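Local coordinates for protein chitosanase (Bacillus subtilis subsp. subtilis str. 168, PDB 7C6D) that cleaves chitosan internally at beta-(1->4) linkages between glucosamine units, as a secreted glycosyl hydrolase of family 46, at residues 66-71 against 94-99; 191-196 against 203-208. The protein carries 1 engineered substitution. All coordinates share one frame; numbering follows the deposited sequence.

Interaction 1: 66-71 against 94-99; sequences NNKLKK and ASAWKS
The indole of Trp97 meets Leu69 only lightly, Trp97 CE3 lying 4.4 Å from Leu69 CD1. More of the ring's surroundings come from elsewhere: Phe106 and the indole meet in an edge-to-face (T-shaped) pair, and NE1 donates to the carbonyl of Tyr27. The second flat group is the amide of Asn67. Asn67 OD1 accepts from Leu69 N at 2.7 Å in the carbonyl plane, forming an Asx turn, while ND2 reaches back to Val64 O and Thr61 OG1; with both ends engaged, the amide is fixed in rotation and holds the turn that presents Lys68 and Leu69 to the helix. The other branch of Leu69, CD2, presses on Ala96 CB at 3.6 Å. Lys68 runs across the same methyl, its CD 3.8 Å from Ala96 CB, and a bend at chi3 (74°) carries the ammonium to Ser99, where Lys68 NZ donates to Ser99 OG at 2.8 Å. Ser99 OG in turn donates to Ala96 O at 2.6 Å, and so links Lys68 NZ to that backbone carbonyl. Beneath this exposed layer, Leu69 reaches helices 52-63 and 104-128, and Trp97 continues inward against strands 30-32 and 39-41.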
ATOM      1  N   ASN A  66     -14.465  12.774  20.273  1.00  8.78           N
ATOM      2  CA  ASN A  66     -15.757  13.342  19.873  1.00  8.86           C
ATOM      3  C   ASN A  66     -15.685  14.075  18.534  1.00  9.21           C
ATOM      4  O   ASN A  66     -16.393  15.063  18.303  1.00  9.71           O
ATOM      5  CB  ASN A  66     -16.341  14.212  20.989  1.00  9.95           C
ATOM      6  CG  ASN A  66     -16.574  13.415  22.241  1.00 10.98           C
ATOM      7  OD1 ASN A  66     -16.774  12.199  22.173  1.00 11.99           O
ATOM      8  ND2 ASN A  66     -16.545  14.076  23.392  1.00 12.24           N
ATOM      9  N   ASN A  67     -14.812  13.597  17.656  1.00  9.28           N
ATOM     10  CA  ASN A  67     -14.635  14.140  16.320  1.00  9.07           C
ATOM     11  C   ASN A  67     -15.792  13.704  15.417  1.00  8.59           C
ATOM     12  O   ASN A  67     -16.663  12.921  15.808  1.00  9.59           O
ATOM     13  CB  ASN A  67     -13.289  13.692  15.769  1.00  9.23           C
ATOM     14  CG  ASN A  67     -13.222  12.183  15.606  1.00  8.96           C
ATOM     15  OD1 ASN A  67     -13.823  11.625  14.683  1.00  9.92           O
ATOM     16  ND2 ASN A  67     -12.540  11.509  16.523  1.00 10.00           N
ATOM     17  N   LYS A  68     -15.790  14.200  14.173  1.00  8.57           N
ATOM     18  CA  LYS A  68     -16.906  13.954  13.267  1.00  8.89           C
ATOM     19  C   LYS A  68     -17.005  12.509  12.798  1.00  8.67           C
ATOM     20  O   LYS A  68     -18.045  12.126  12.251  1.00 10.42           O
ATOM     21  CB  LYS A  68     -16.824  14.870  12.040  1.00  9.83           C
ATOM     22  CG  LYS A  68     -15.761  14.482  11.029  1.00  9.95           C
ATOM     23  CD  LYS A  68     -15.729  15.463   9.866  1.00 10.34           C
ATOM     24  CE  LYS A  68     -15.107  16.778  10.276  1.00 11.85           C
ATOM     25  NZ  LYS A  68     -15.314  17.809   9.213  1.00 13.17           N
ATOM     26  N   LEU A  69     -15.955  11.711  12.967  1.00  8.43           N
ATOM     27  CA  LEU A  69     -16.000  10.307  12.569  1.00  8.68           C
ATOM     28  C   LEU A  69     -16.330   9.354  13.712  1.00  9.09           C
ATOM     29  O   LEU A  69     -16.593   8.170  13.453  1.00  9.08           O
ATOM     30  CB  LEU A  69     -14.674   9.883  11.925  1.00  9.87           C
ATOM     31  CG  LEU A  69     -14.297  10.641  10.647  1.00  9.87           C
ATOM     32  CD1 LEU A  69     -12.902  10.257  10.193  1.00 10.26           C
ATOM     33  CD2 LEU A  69     -15.304  10.395   9.535  1.00 11.72           C
ATOM     34  N   LYS A  70     -16.333   9.838  14.957  1.00  8.70           N
ATOM     35  CA  LYS A  70     -16.556   8.964  16.106  1.00  9.42           C
ATOM     36  C   LYS A  70     -17.842   8.157  15.972  1.00  8.72           C
ATOM     37  O   LYS A  70     -17.868   6.960  16.291  1.00  9.64           O
ATOM     38  CB  LYS A  70     -16.591   9.779  17.396  1.00  9.84           C
ATOM     39  CG  LYS A  70     -17.026   8.958  18.600  1.00  9.88           C
ATOM     40  CD  LYS A  70     -17.262   9.793  19.848  1.00 10.64           C
ATOM     41  CE  LYS A  70     -17.729   8.904  20.989  1.00 10.81           C
ATOM     42  NZ  LYS A  70     -18.044   9.693  22.214  1.00 12.24           N
ATOM     43  N   LYS A  71     -18.924   8.790  15.497  1.00  9.38           N
ATOM     44  CA  LYS A  71     -20.209   8.101  15.446  1.00  8.77           C
ATOM     45  C   LYS A  71     -20.201   6.910  14.501  1.00  8.53           C
ATOM     46  O   LYS A  71     -21.097   6.062  14.594  1.00 10.22           O
ATOM     47  CB  LYS A  71     -21.331   9.069  15.071  1.00  9.03           C
ATOM     48  CG  LYS A  71     -21.338   9.466  13.608  1.00  9.80           C
ATOM     49  CD  LYS A  71     -22.647  10.158  13.241  1.00 11.27           C
ATOM     50  CE  LYS A  71     -22.823  10.283  11.734  1.00 12.27           C
ATOM     51  NZ  LYS A  71     -24.173  10.787  11.377  1.00 14.55           N
ATOM     52  N   ALA A  94     -17.943   9.147   3.774  1.00  9.57           N
ATOM     53  CA  ALA A  94     -16.997   9.524   2.728  1.00 10.13           C
ATOM     54  C   ALA A  94     -16.785  11.029   2.700  1.00 10.47           C
ATOM     55  O   ALA A  94     -15.649  11.505   2.589  1.00 11.60           O
ATOM     56  CB  ALA A  94     -17.481   9.018   1.368  1.00 10.90           C
ATOM     57  N   SER A  95     -17.869  11.798   2.807  0.52 10.56           N
ATOM     58  CA  SER A  95     -17.740  13.251   2.808  0.52 11.09           C
ATOM     59  C   SER A  95     -17.005  13.741   4.048  0.52 10.98           C
ATOM     60  O   SER A  95     -16.197  14.672   3.968  0.52 11.39           O
ATOM     61  CB  SER A  95     -19.120  13.900   2.715  0.52 12.86           C
ATOM     62  OG  SER A  95     -19.002  15.303   2.590  0.52 15.74           O
ATOM     63  N   ALA A  96     -17.268  13.126   5.203  1.00 10.18           N
ATOM     64  CA  ALA A  96     -16.588  13.534   6.427  1.00 10.23           C
ATOM     65  C   ALA A  96     -15.096  13.239   6.346  1.00  9.99           C
ATOM     66  O   ALA A  96     -14.265  14.076   6.719  1.00 10.09           O
ATOM     67  CB  ALA A  96     -17.221  12.834   7.633  1.00 11.47           C
ATOM     68  N   TRP A  97     -14.741  12.049   5.863  1.00  9.83           N
ATOM     69  CA  TRP A  97     -13.332  11.719   5.699  1.00  9.48           C
ATOM     70  C   TRP A  97     -12.657  12.713   4.762  1.00  9.98           C
ATOM     71  O   TRP A  97     -11.603  13.272   5.084  1.00 10.59           O
ATOM     72  CB  TRP A  97     -13.209  10.283   5.179  1.00  9.76           C
ATOM     73  CG  TRP A  97     -11.787   9.797   5.028  1.00  9.41           C
ATOM     74  CD1 TRP A  97     -10.827  10.288   4.177  1.00 10.20           C
ATOM     75  CD2 TRP A  97     -11.172   8.716   5.742  1.00  9.46           C
ATOM     76  NE1 TRP A  97      -9.650   9.589   4.340  1.00 10.01           N
ATOM     77  CE2 TRP A  97      -9.836   8.622   5.296  1.00  9.47           C
ATOM     78  CE3 TRP A  97     -11.615   7.838   6.738  1.00  9.22           C
ATOM     79  CZ2 TRP A  97      -8.950   7.676   5.801  1.00  9.94           C
ATOM     80  CZ3 TRP A  97     -10.735   6.895   7.228  1.00 10.09           C
ATOM     81  CH2 TRP A  97      -9.415   6.824   6.762  1.00  9.81           C
ATOM     82  N   LYS A  98     -13.270  12.967   3.604  1.00 10.17           N
ATOM     83  CA  LYS A  98     -12.679  13.907   2.655  1.00 10.99           C
ATOM     84  C   LYS A  98     -12.508  15.296   3.265  1.00 11.11           C
ATOM     85  O   LYS A  98     -11.514  15.984   2.992  1.00 12.92           O
ATOM     86  CB  LYS A  98     -13.527  13.973   1.387  1.00 12.84           C
ATOM     87  CG  LYS A  98     -12.913  14.858   0.315  1.00 15.73           C
ATOM     88  CD  LYS A  98     -13.800  14.964  -0.910  1.00 18.91           C
ATOM     89  CE  LYS A  98     -13.195  15.931  -1.917  1.00 22.24           C
ATOM     90  NZ  LYS A  98     -14.021  16.089  -3.147  1.00 24.56           N
ATOM     91  N   SER A  99     -13.453  15.719   4.113  1.00 10.53           N
ATOM     92  CA  SER A  99     -13.384  17.050   4.705  1.00 11.05           C
ATOM     93  C   SER A  99     -12.170  17.216   5.602  1.00 11.55           C
ATOM     94  O   SER A  99     -11.768  18.352   5.878  1.00 12.69           O
ATOM     95  CB  SER A  99     -14.652  17.336   5.510  1.00 11.38           C
ATOM     96  OG  SER A  99     -14.622  16.682   6.776  1.00 11.21           O
TER

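Interaction 2: 191-196 against 203-208; sequences DLMNPA and EWRESV. With GCS (2-amino-2-deoxy-beta-D-glucopyranose), chain B; GCS (2-amino-2-deoxy-beta-D-glucopyranose), chain C; GCS (2-amino-2-deoxy-beta-D-glucopyranose), chain D.
Leu192 and Trp204 form the dense part of the contact: Leu192 CD2 sits 3.4 Å above the indole plane of Trp204, displaced from the ring centre. Pro195 CB adds to the packing 3.9 Å from Trp204 CE3, and the carboxylate of Asp191 approaches the same benzene ring, Asp191 OD2 being 3.5 Å from Trp204 CZ3 with the two planes 61° apart. Val208 CG1 touches both Leu192 CB and Met193 SD, 3.6 Å from the latter; bends at chi2 and chi3 turn this sulfur back to Val208, although CB of Met193 points away. Ser207 donates to Trp204 O through both OG and backbone N, just ahead of Val208 in the type I turn from Arg205 to Val208.

The outer side is sparser and polar. The straight chain of Arg205 donates NE to Met193 O at 2.6 Å, nearly linear at 165°, and NH1 to Asn194 OD1 at 2.8 Å. Both acceptors lie near the guanidinium plane, although the Asn194 amide stands almost perpendicular to it (87°). The arginine thus grips the end of helix 177-193 at a more exposed border.

Away from this border, Trp204 NE1 donates to O3 of the chain C glucosamine at 3.2 Å, with N2 of that sugar also at the indole edge, near the ring plane. Glu206 O accepts from N2 of the chain B glucosamine at 2.8 Å. A buried, helix-backed tryptophan and a turn carbonyl facing the sugars thus line the chitosan-binding cleft in this family 46 enzyme of the lysozyme clan.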
ATOM      1  N   ASP A 191       0.398 -12.506  -9.077  1.00 15.36           N
ATOM      2  CA  ASP A 191      -0.623 -12.444  -8.039  1.00 15.34           C
ATOM      3  C   ASP A 191      -1.688 -11.403  -8.364  1.00 14.56           C
ATOM      4  O   ASP A 191      -2.880 -11.631  -8.126  1.00 15.41           O
ATOM      5  CB  ASP A 191       0.013 -12.125  -6.689  1.00 15.04           C
ATOM      6  CG  ASP A 191      -0.969 -12.269  -5.557  1.00 14.31           C
ATOM      7  OD1 ASP A 191      -1.429 -13.412  -5.339  1.00 15.48           O
ATOM      8  OD2 ASP A 191      -1.311 -11.255  -4.913  1.00 14.13           O
ATOM      9  N   LEU A 192      -1.278 -10.253  -8.903  1.00 13.79           N
ATOM     10  CA  LEU A 192      -2.240  -9.220  -9.268  1.00 13.22           C
ATOM     11  C   LEU A 192      -3.145  -9.674 -10.404  1.00 14.49           C
ATOM     12  O   LEU A 192      -4.322  -9.293 -10.449  1.00 15.47           O
ATOM     13  CB  LEU A 192      -1.497  -7.945  -9.667  1.00 12.43           C
ATOM     14  CG  LEU A 192      -0.749  -7.232  -8.539  1.00 11.50           C
ATOM     15  CD1 LEU A 192       0.039  -6.059  -9.112  1.00 12.65           C
ATOM     16  CD2 LEU A 192      -1.713  -6.773  -7.443  1.00 12.54           C
ATOM     17  N   MET A 193      -2.624 -10.495 -11.320  1.00 15.22           N
ATOM     18  CA  MET A 193      -3.416 -10.949 -12.455  1.00 15.55           C
ATOM     19  C   MET A 193      -4.409 -12.036 -12.072  1.00 17.11           C
ATOM     20  O   MET A 193      -5.494 -12.109 -12.659  1.00 18.85           O
ATOM     21  CB  MET A 193      -2.499 -11.466 -13.568  1.00 16.82           C
ATOM     22  CG  MET A 193      -1.731 -10.371 -14.300  1.00 18.54           C
ATOM     23  SD  MET A 193      -2.816  -9.191 -15.120  1.00 19.21           S
ATOM     24  CE  MET A 193      -3.591 -10.234 -16.357  1.00 21.36           C
ATOM     25  N   ASN A 194      -4.062 -12.899 -11.118  1.00 16.73           N
ATOM     26  CA  ASN A 194      -4.932 -14.005 -10.713  1.00 17.26           C
ATOM     27  C   ASN A 194      -4.807 -14.244  -9.218  1.00 17.48           C
ATOM     28  O   ASN A 194      -4.258 -15.260  -8.776  1.00 19.08           O
ATOM     29  CB  ASN A 194      -4.606 -15.269 -11.509  1.00 19.37           C
ATOM     30  CG  ASN A 194      -4.966 -15.130 -12.964  1.00 20.62           C
ATOM     31  OD1 ASN A 194      -6.144 -15.128 -13.319  1.00 22.41           O
ATOM     32  ND2 ASN A 194      -3.961 -14.991 -13.815  1.00 21.07           N
ATOM     33  N   PRO A 195      -5.318 -13.323  -8.403  1.00 16.41           N
ATOM     34  CA  PRO A 195      -5.206 -13.479  -6.951  1.00 16.55           C
ATOM     35  C   PRO A 195      -6.104 -14.594  -6.443  1.00 16.98           C
ATOM     36  O   PRO A 195      -7.095 -14.973  -7.069  1.00 18.41           O
ATOM     37  CB  PRO A 195      -5.675 -12.123  -6.416  1.00 16.40           C
ATOM     38  CG  PRO A 195      -6.611 -11.622  -7.481  1.00 16.30           C
ATOM     39  CD  PRO A 195      -6.009 -12.077  -8.778  1.00 16.36           C
ATOM     40  N   ALA A 196      -5.738 -15.122  -5.274  1.00 16.41           N
ATOM     41  CA  ALA A 196      -6.614 -16.078  -4.605  1.00 16.50           C
ATOM     42  C   ALA A 196      -7.943 -15.436  -4.230  1.00 16.90           C
ATOM     43  O   ALA A 196      -8.984 -16.103  -4.237  1.00 18.92           O
ATOM     44  CB  ALA A 196      -5.926 -16.625  -3.358  1.00 17.57           C
ATOM     45  N   GLU A 203     -10.129  -5.513 -10.038  1.00 15.47           N
ATOM     46  CA  GLU A 203      -9.428  -4.300  -9.640  1.00 15.18           C
ATOM     47  C   GLU A 203      -7.922  -4.481  -9.765  1.00 14.50           C
ATOM     48  O   GLU A 203      -7.220  -3.635 -10.333  1.00 14.96           O
ATOM     49  CB  GLU A 203      -9.809  -3.950  -8.201  1.00 15.26           C
ATOM     50  CG  GLU A 203      -9.366  -2.571  -7.782  1.00 15.46           C
ATOM     51  CD  GLU A 203     -10.045  -1.487  -8.602  1.00 17.73           C
ATOM     52  OE1 GLU A 203     -11.241  -1.646  -8.932  1.00 19.67           O
ATOM     53  OE2 GLU A 203      -9.380  -0.480  -8.928  1.00 19.21           O
ATOM     54  N   TRP A 204      -7.406  -5.599  -9.257  1.00 13.62           N
ATOM     55  CA  TRP A 204      -5.961  -5.787  -9.235  1.00 13.14           C
ATOM     56  C   TRP A 204      -5.381  -5.995 -10.628  1.00 14.11           C
ATOM     57  O   TRP A 204      -4.237  -5.607 -10.882  1.00 14.30           O
ATOM     58  CB  TRP A 204      -5.620  -6.944  -8.303  1.00 12.29           C
ATOM     59  CG  TRP A 204      -5.553  -6.521  -6.879  1.00 10.85           C
ATOM     60  CD1 TRP A 204      -5.980  -5.331  -6.337  1.00 11.08           C
ATOM     61  CD2 TRP A 204      -4.990  -7.270  -5.807  1.00 10.96           C
ATOM     62  NE1 TRP A 204      -5.708  -5.306  -4.987  1.00 11.33           N
ATOM     63  CE2 TRP A 204      -5.101  -6.487  -4.640  1.00 11.44           C
ATOM     64  CE3 TRP A 204      -4.398  -8.536  -5.721  1.00 11.74           C
ATOM     65  CZ2 TRP A 204      -4.646  -6.930  -3.403  1.00 12.09           C
ATOM     66  CZ3 TRP A 204      -3.948  -8.976  -4.493  1.00 12.49           C
ATOM     67  CH2 TRP A 204      -4.069  -8.175  -3.349  1.00 12.01           C
ATOM     68  N   ARG A 205      -6.140  -6.611 -11.537  1.00 14.69           N
ATOM     69  CA  ARG A 205      -5.650  -6.763 -12.902  1.00 15.48           C
ATOM     70  C   ARG A 205      -5.353  -5.410 -13.535  1.00 15.70           C
ATOM     71  O   ARG A 205      -4.430  -5.292 -14.353  1.00 16.86           O
ATOM     72  CB  ARG A 205      -6.662  -7.548 -13.733  1.00 16.34           C
ATOM     73  CG  ARG A 205      -6.538  -9.048 -13.546  1.00 18.01           C
ATOM     74  CD  ARG A 205      -7.617  -9.802 -14.294  1.00 19.98           C
ATOM     75  NE  ARG A 205      -7.369 -11.237 -14.246  1.00 22.08           N
ATOM     76  CZ  ARG A 205      -8.158 -12.149 -14.799  1.00 25.45           C
ATOM     77  NH1 ARG A 205      -7.852 -13.439 -14.709  1.00 26.91           N
ATOM     78  NH2 ARG A 205      -9.248 -11.770 -15.451  1.00 27.18           N
ATOM     79  N   GLU A 206      -6.106  -4.380 -13.164  1.00 15.62           N
ATOM     80  CA  GLU A 206      -5.874  -3.051 -13.713  1.00 16.12           C
ATOM     81  C   GLU A 206      -4.784  -2.281 -12.983  1.00 15.23           C
ATOM     82  O   GLU A 206      -4.509  -1.136 -13.353  1.00 14.79           O
ATOM     83  CB  GLU A 206      -7.173  -2.243 -13.711  1.00 19.69           C
ATOM     84  CG  GLU A 206      -8.306  -2.916 -14.461  1.00 23.63           C
ATOM     85  CD  GLU A 206      -7.903  -3.348 -15.859  1.00 27.83           C
ATOM     86  OE1 GLU A 206      -8.272  -4.472 -16.270  1.00 30.38           O
ATOM     87  OE2 GLU A 206      -7.212  -2.568 -16.545  1.00 28.89           O
ATOM     88  N   SER A 207      -4.144  -2.884 -11.983  1.00 13.99           N
ATOM     89  CA  SER A 207      -3.081  -2.241 -11.220  1.00 12.64           C
ATOM     90  C   SER A 207      -1.691  -2.736 -11.596  1.00 12.74           C
ATOM     91  O   SER A 207      -0.710  -2.245 -11.030  1.00 12.99           O
ATOM     92  CB  SER A 207      -3.304  -2.459  -9.714  1.00 12.30           C
ATOM     93  OG  SER A 207      -2.947  -3.780  -9.316  1.00 12.67           O
ATOM     94  N   VAL A 208      -1.580  -3.684 -12.535  1.00 13.14           N
ATOM     95  CA  VAL A 208      -0.293  -4.318 -12.827  1.00 13.31           C
ATOM     96  C   VAL A 208       0.736  -3.334 -13.361  1.00 13.10           C
ATOM     97  O   VAL A 208       1.939  -3.604 -13.285  1.00 14.49           O
ATOM     98  CB  VAL A 208      -0.432  -5.543 -13.767  1.00 14.45           C
ATOM     99  CG1 VAL A 208      -1.233  -6.648 -13.094  1.00 16.47           C
ATOM    100  CG2 VAL A 208      -1.037  -5.146 -15.115  1.00 14.88           C
TER
HETATM  101  C1  GCS B   1      -5.785   3.730 -12.945  1.00 17.56           C
HETATM  102  C2  GCS B   1      -5.303   2.345 -12.546  1.00 14.84           C
HETATM  103  C3  GCS B   1      -5.891   1.963 -11.194  1.00 14.32           C
HETATM  104  C4  GCS B   1      -5.722   3.041 -10.113  1.00 13.87           C
HETATM  105  C5  GCS B   1      -5.987   4.444 -10.666  1.00 16.12           C
HETATM  106  C6  GCS B   1      -5.429   5.518  -9.742  1.00 17.08           C
HETATM  107  N2  GCS B   1      -5.716   1.359 -13.532  1.00 15.63           N
HETATM  108  O1  GCS B   1      -5.184   4.111 -14.180  1.00 20.94           O
HETATM  109  O3  GCS B   1      -5.262   0.741 -10.795  1.00 14.22           O
HETATM  110  O4  GCS B   1      -6.669   2.852  -9.129  1.00 13.08           O
HETATM  111  O5  GCS B   1      -5.350   4.634 -11.929  1.00 17.06           O
HETATM  112  O6  GCS B   1      -5.778   6.810 -10.251  1.00 19.57           O
HETATM  113  C1  GCS C   3      -6.405  -0.387  -3.413  1.00 13.75           C
HETATM  114  C2  GCS C   3      -5.997  -1.857  -3.424  1.00 14.02           C
HETATM  115  C3  GCS C   3      -6.272  -2.513  -2.072  1.00 12.70           C
HETATM  116  C4  GCS C   3      -5.526  -1.843  -0.917  1.00 11.68           C
HETATM  117  C5  GCS C   3      -5.413  -0.324  -1.128  1.00 12.24           C
HETATM  118  C6  GCS C   3      -3.979   0.096  -1.477  1.00 13.18           C
HETATM  119  N2  GCS C   3      -6.735  -2.559  -4.465  1.00 15.28           N
HETATM  120  O3  GCS C   3      -5.891  -3.889  -2.171  1.00 13.01           O
HETATM  121  O4  GCS C   3      -6.087  -2.054   0.327  1.00 10.99           O
HETATM  122  O5  GCS C   3      -6.339   0.191  -2.104  1.00 13.69           O
HETATM  123  O6  GCS C   3      -3.908   1.510  -1.705  1.00 13.24           O
HETATM  124  C1  GCS D   2      -6.146   2.506  -7.848  1.00 12.51           C
HETATM  125  C2  GCS D   2      -7.214   2.687  -6.779  1.00 11.82           C
HETATM  126  C3  GCS D   2      -6.613   2.279  -5.441  1.00 11.73           C
HETATM  127  C4  GCS D   2      -6.186   0.809  -5.493  1.00 12.17           C
HETATM  128  C5  GCS D   2      -5.206   0.654  -6.660  1.00 12.18           C
HETATM  129  C6  GCS D   2      -4.739  -0.786  -6.864  1.00 13.49           C
HETATM  130  N2  GCS D   2      -7.685   4.064  -6.725  1.00 12.53           N
HETATM  131  O3  GCS D   2      -7.563   2.517  -4.405  1.00 11.70           O
HETATM  132  O4  GCS D   2      -5.583   0.366  -4.336  1.00 12.77           O
HETATM  133  O5  GCS D   2      -5.791   1.126  -7.874  1.00 12.25           O
HETATM  134  O6  GCS D   2      -5.824  -1.645  -7.232  1.00 13.60           O

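Overall arrangement
Following the chain from the N terminus, interaction 1 comes first: the loop after helix 52-63 meets helix 93-99, closing an excursion of 22 residues that includes helix 73-82. The chain then runs through helices 104-128, 134-147 and 156-167 before interaction 2 closes a much shorter loop of six residues, joining the end of helix 177-193 to helix 201-205 and the turn beyond it. The two contacts therefore follow in series, neither nested nor crossed. The centres of interactions 1 and 2 are about 31 Å apart, and the nearest atoms of interactions 1 and 2 about 16 Å. Interaction 1 lies at the periphery of the fold, whereas interaction 2 shapes one side of the occupied substrate cleft.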